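PDB 3I3L: alkylhalidase CmlS from Streptomyces venezuelae, which is a flavin-dependent halogenase of chloramphenicol biosynthesis that carries FAD bound covalently through an aspartate. Local coordinates for residues V304-D308 with R309-C313; I342-I345 with T346-D350. All coordinates share one frame; numbering follows the deposited sequence.

How the contacts relate
The two contacts lie in series along the chain, both within the FAD-binding domain, and their centres are about 14 Å apart. Contact 1 is the hairpin of strands 306-307 and 310-312 in a six-stranded mixed sheet; 306-307 is one of the two edge strands and 310-312 runs parallel to strand 179-182. Then come the FAD-binding residues Asp-315 and Ser-325, and helix 327-347, with FAD-binding Val-328 near its start. Contact 2 is the last turn of this helix and the residues that follow. The helix packs on the sheet through Phe-311, whose CE2 stands 3.4 Å from Ile-342 CG1. The Leu-312 side chain is about 9 Å from FAD, that of Ile-342 about 12 Å from the side chain of FAD-binding Ala-34.

Contact 1 of 2, residues V304-D308 with R309-C313; sequences VFSAD and RFFLC
Phe-310 turns its ring back beneath the preceding strand, and the atom over the ring centre is the backbone nitrogen of Ala-307, 3.9 Å above the plane. This placement follows from chi1 of 75°, which sets CG between the backbone N and carbonyl carbon. The far end of the ring then meets two aliphatic groups: CE2 lies 3.9 Å from Ala-307 CB, and CZ lies 4.1 Å from Val-304 CG1, the valine crossing the phenylalanine at about a right angle. On this same side Leu-312 packs its CB and CG against the carbonyl oxygen of Phe-305, and its CD1 against that of Val-304. On the other face of the hairpin Ser-306 and Phe-311 form a non-hydrogen-bonded antiparallel pair. There Ser-306 CB approaches Phe-311 CD1 obliquely at 3.4 Å, while its OG bonds to His-356 ND1 of helix 352-382, whose ring also stacks on Phe-311.

The backbone is a beta hairpin with a two-residue loop, Asp-308 and Arg-309, closed by a type II' turn. Ala-307 and Phe-310 exchange two bonds, with Phe-310 N to Ala-307 O at 3.0 Å and nearly straight (168°). A further bond joins Leu-312 N to Phe-305 O at 2.9 Å. The chemistry thus divides by face: the Phe-310 side is mainly apolar, with Val-304, Ala-307, Ile-190 and Leu-194 round a ring under the Ala-307 backbone, whereas Ser-306 and Phe-311 combine hydrogen bonding with aromatic stacking to fix the hairpin against helix 352-382.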
# COMPACT_ATOMS: atom_id res chain seq x y z
N VAL A 304 3.36 -1.66 -18.08
CA VAL A 304 4.58 -0.83 -18.00
C VAL A 304 4.43 0.27 -16.93
O VAL A 304 3.62 1.15 -17.08
CB VAL A 304 4.95 -0.19 -19.40
CG1 VAL A 304 6.35 0.49 -19.41
CG2 VAL A 304 4.96 -1.29 -20.53
N PHE A 305 5.20 0.20 -15.85
CA PHE A 305 5.10 1.24 -14.81
C PHE A 305 6.01 2.43 -15.20
O PHE A 305 5.76 3.54 -14.78
CB PHE A 305 5.50 0.69 -13.44
CG PHE A 305 4.52 -0.30 -12.87
CD1 PHE A 305 3.50 0.13 -12.04
CD2 PHE A 305 4.57 -1.64 -13.20
CE1 PHE A 305 2.60 -0.81 -11.50
CE2 PHE A 305 3.65 -2.54 -12.68
CZ PHE A 305 2.69 -2.14 -11.85
N SER A 306 7.02 2.19 -16.00
CA SER A 306 7.87 3.28 -16.50
C SER A 306 8.79 2.68 -17.60
O SER A 306 9.08 1.49 -17.60
CB SER A 306 8.76 3.80 -15.34
OG SER A 306 9.77 2.83 -15.01
N ALA A 307 9.24 3.53 -18.50
CA ALA A 307 10.18 3.17 -19.55
C ALA A 307 10.72 4.50 -20.11
O ALA A 307 10.08 5.52 -19.97
CB ALA A 307 9.47 2.42 -20.69
N ASP A 308 11.86 4.45 -20.76
CA ASP A 308 12.36 5.60 -21.51
C ASP A 308 12.38 6.90 -20.67
O ASP A 308 13.08 7.00 -19.67
CB ASP A 308 11.49 5.74 -22.76
CG ASP A 308 11.53 4.49 -23.66
OD1 ASP A 308 12.59 3.84 -23.75
OD2 ASP A 308 10.48 4.18 -24.29
N ARG A 309 11.56 7.88 -21.06
CA ARG A 309 11.55 9.12 -20.29
C ARG A 309 10.30 9.38 -19.43
O ARG A 309 10.04 10.53 -19.07
CB ARG A 309 11.80 10.32 -21.23
CG ARG A 309 13.17 10.31 -21.85
CD ARG A 309 13.39 11.45 -22.93
NE ARG A 309 14.77 11.35 -23.48
CZ ARG A 309 15.86 11.86 -22.86
NH1 ARG A 309 15.74 12.50 -21.72
NH2 ARG A 309 17.07 11.67 -23.37
N PHE A 310 9.49 8.35 -19.19
CA PHE A 310 8.30 8.53 -18.34
C PHE A 310 8.24 7.53 -17.17
O PHE A 310 8.73 6.44 -17.27
CB PHE A 310 7.02 8.43 -19.17
CG PHE A 310 6.65 7.00 -19.59
CD1 PHE A 310 5.83 6.20 -18.76
CD2 PHE A 310 7.09 6.47 -20.80
CE1 PHE A 310 5.47 4.90 -19.17
CE2 PHE A 310 6.73 5.19 -21.20
CZ PHE A 310 5.92 4.41 -20.39
N PHE A 311 7.58 7.97 -16.10
CA PHE A 311 7.22 7.16 -14.98
C PHE A 311 5.73 7.41 -14.71
O PHE A 311 5.27 8.54 -14.77
CB PHE A 311 8.03 7.57 -13.72
CG PHE A 311 9.50 7.20 -13.80
CD1 PHE A 311 9.99 6.11 -13.13
CD2 PHE A 311 10.36 7.93 -14.61
CE1 PHE A 311 11.28 5.70 -13.25
CE2 PHE A 311 11.73 7.56 -14.69
CZ PHE A 311 12.18 6.46 -14.03
N LEU A 312 4.97 6.34 -14.37
CA LEU A 312 3.63 6.48 -13.84
C LEU A 312 3.67 6.30 -12.32
O LEU A 312 4.33 5.36 -11.82
CB LEU A 312 2.70 5.40 -14.45
CG LEU A 312 2.81 5.13 -15.96
CD1 LEU A 312 1.87 4.03 -16.36
CD2 LEU A 312 2.55 6.42 -16.86
N CYS A 313 2.98 7.19 -11.57
CA CYS A 313 2.95 7.11 -10.11
C CYS A 313 1.49 7.13 -9.59
O CYS A 313 0.63 7.77 -10.20
CB CYS A 313 3.69 8.32 -9.48
SG CYS A 313 5.42 8.48 -9.95

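Contact 2 of 2, residues I342-I345 with T346-D350; sequences IDRI and TRHGD
Ile-342 offers its carbonyl oxygen to two donors of Thr-346: the backbone N at 3.0 Å and the hydroxyl OG1 at 2.7 Å. The two arrive from opposite faces of the carbonyl plane. Thr-346 can reach back this way because OG1 sits beside its own backbone N (chi1 -63°); the same OG1 also bonds to Ser-24 OG. One residue on, Asp-343 forms an i to i+4 salt bridge with Arg-347, whose NE and NH2 grip it side-on. Both nitrogens meet OD2 from the same face of the carboxylate, NH2 at 2.9 Å, and the NE bond to OD1 is weak. The carboxylate has further partners in His-47 and Arg-497.

These pairings lie in the last turn of helix 327-347; His-348 is the first residue to leave helical geometry. Arg-344 meets His-348 twice, through backbone and side chain. Its carbonyl oxygen accepts from His-348 N at 2.9 Å, and its guanidinium stacks over one face of the His-348 ring, centres 4.0 Å apart and planes at 21°. The bend at chi2 (81°) carries the chain round to that ring face. A water bridges Arg-344 NH1 and Arg-347 NH2, lying in the plane of each guanidinium, while Arg-344 NE pairs with Glu-351. Ile-345 turns its side chain to Val-355, His-356 and Phe-311, and its carbonyl oxygen receives a CA-H...O contact from Gly-349 CA at 3.3 Å.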
# COMPACT_ATOMS: atom_id res chain seq x y z
N ILE A 342 14.57 9.00 -11.43
CA ILE A 342 14.92 10.02 -12.41
C ILE A 342 16.32 10.64 -12.05
O ILE A 342 17.18 10.83 -12.90
CB ILE A 342 13.83 11.06 -12.48
CG1 ILE A 342 12.57 10.51 -13.26
CG2 ILE A 342 14.34 12.34 -13.27
CD1 ILE A 342 11.37 11.38 -13.02
N ASP A 343 16.54 10.90 -10.77
CA ASP A 343 17.84 11.41 -10.32
C ASP A 343 18.99 10.48 -10.66
O ASP A 343 20.03 10.91 -11.17
CB ASP A 343 17.81 11.68 -8.80
CG ASP A 343 19.13 12.27 -8.30
OD1 ASP A 343 19.57 13.31 -8.84
OD2 ASP A 343 19.73 11.67 -7.41
N ARG A 344 18.82 9.19 -10.40
CA ARG A 344 19.87 8.24 -10.69
C ARG A 344 20.17 8.14 -12.16
O ARG A 344 21.32 8.00 -12.55
CB ARG A 344 19.48 6.86 -10.14
CG ARG A 344 20.53 5.82 -10.23
CD ARG A 344 21.55 5.93 -9.13
NE ARG A 344 22.70 5.05 -9.38
CZ ARG A 344 23.80 4.99 -8.63
NH1 ARG A 344 23.91 5.69 -7.52
NH2 ARG A 344 24.79 4.18 -8.99
N ILE A 345 19.15 8.14 -13.00
CA ILE A 345 19.39 8.00 -14.43
C ILE A 345 20.07 9.26 -14.96
O ILE A 345 20.86 9.20 -15.87
CB ILE A 345 18.06 7.76 -15.21
CG1 ILE A 345 17.45 6.39 -14.85
CG2 ILE A 345 18.31 7.88 -16.76
CD1 ILE A 345 15.95 6.26 -15.26
N THR A 346 19.71 10.41 -14.41
CA THR A 346 20.24 11.68 -14.84
C THR A 346 21.78 11.74 -14.61
O THR A 346 22.48 12.26 -15.46
CB THR A 346 19.56 12.85 -14.09
OG1 THR A 346 18.15 12.86 -14.43
CG2 THR A 346 20.22 14.20 -14.51
N ARG A 347 22.24 11.20 -13.47
CA ARG A 347 23.63 11.25 -13.06
C ARG A 347 24.40 10.03 -13.57
O ARG A 347 25.64 10.09 -13.65
CB ARG A 347 23.75 11.36 -11.52
CG ARG A 347 23.10 12.66 -10.94
CD ARG A 347 23.31 12.81 -9.39
NE ARG A 347 22.50 11.87 -8.62
CZ ARG A 347 22.95 10.76 -8.04
NH1 ARG A 347 24.23 10.46 -8.07
NH2 ARG A 347 22.09 9.93 -7.40
N HIS A 348 23.69 8.94 -13.93
CA HIS A 348 24.35 7.73 -14.42
C HIS A 348 23.51 7.11 -15.55
O HIS A 348 22.69 6.17 -15.31
CB HIS A 348 24.46 6.67 -13.32
CG HIS A 348 25.10 7.16 -12.06
ND1 HIS A 348 26.46 7.09 -11.84
CD2 HIS A 348 24.56 7.70 -10.95
CE1 HIS A 348 26.73 7.59 -10.65
NE2 HIS A 348 25.59 7.98 -10.09
N GLY A 349 23.69 7.63 -16.75
CA GLY A 349 22.78 7.34 -17.85
C GLY A 349 22.96 5.93 -18.38
O GLY A 349 22.08 5.42 -19.08
N ASP A 350 24.10 5.30 -18.09
CA ASP A 350 24.31 3.89 -18.44
C ASP A 350 23.41 2.91 -17.61
O ASP A 350 23.35 1.74 -17.90
CB ASP A 350 25.81 3.49 -18.22
CG ASP A 350 26.32 3.89 -16.86
OD1 ASP A 350 26.12 5.04 -16.43
OD2 ASP A 350 26.94 3.05 -16.18
O HOH W 1 22.52 7.79 -5.93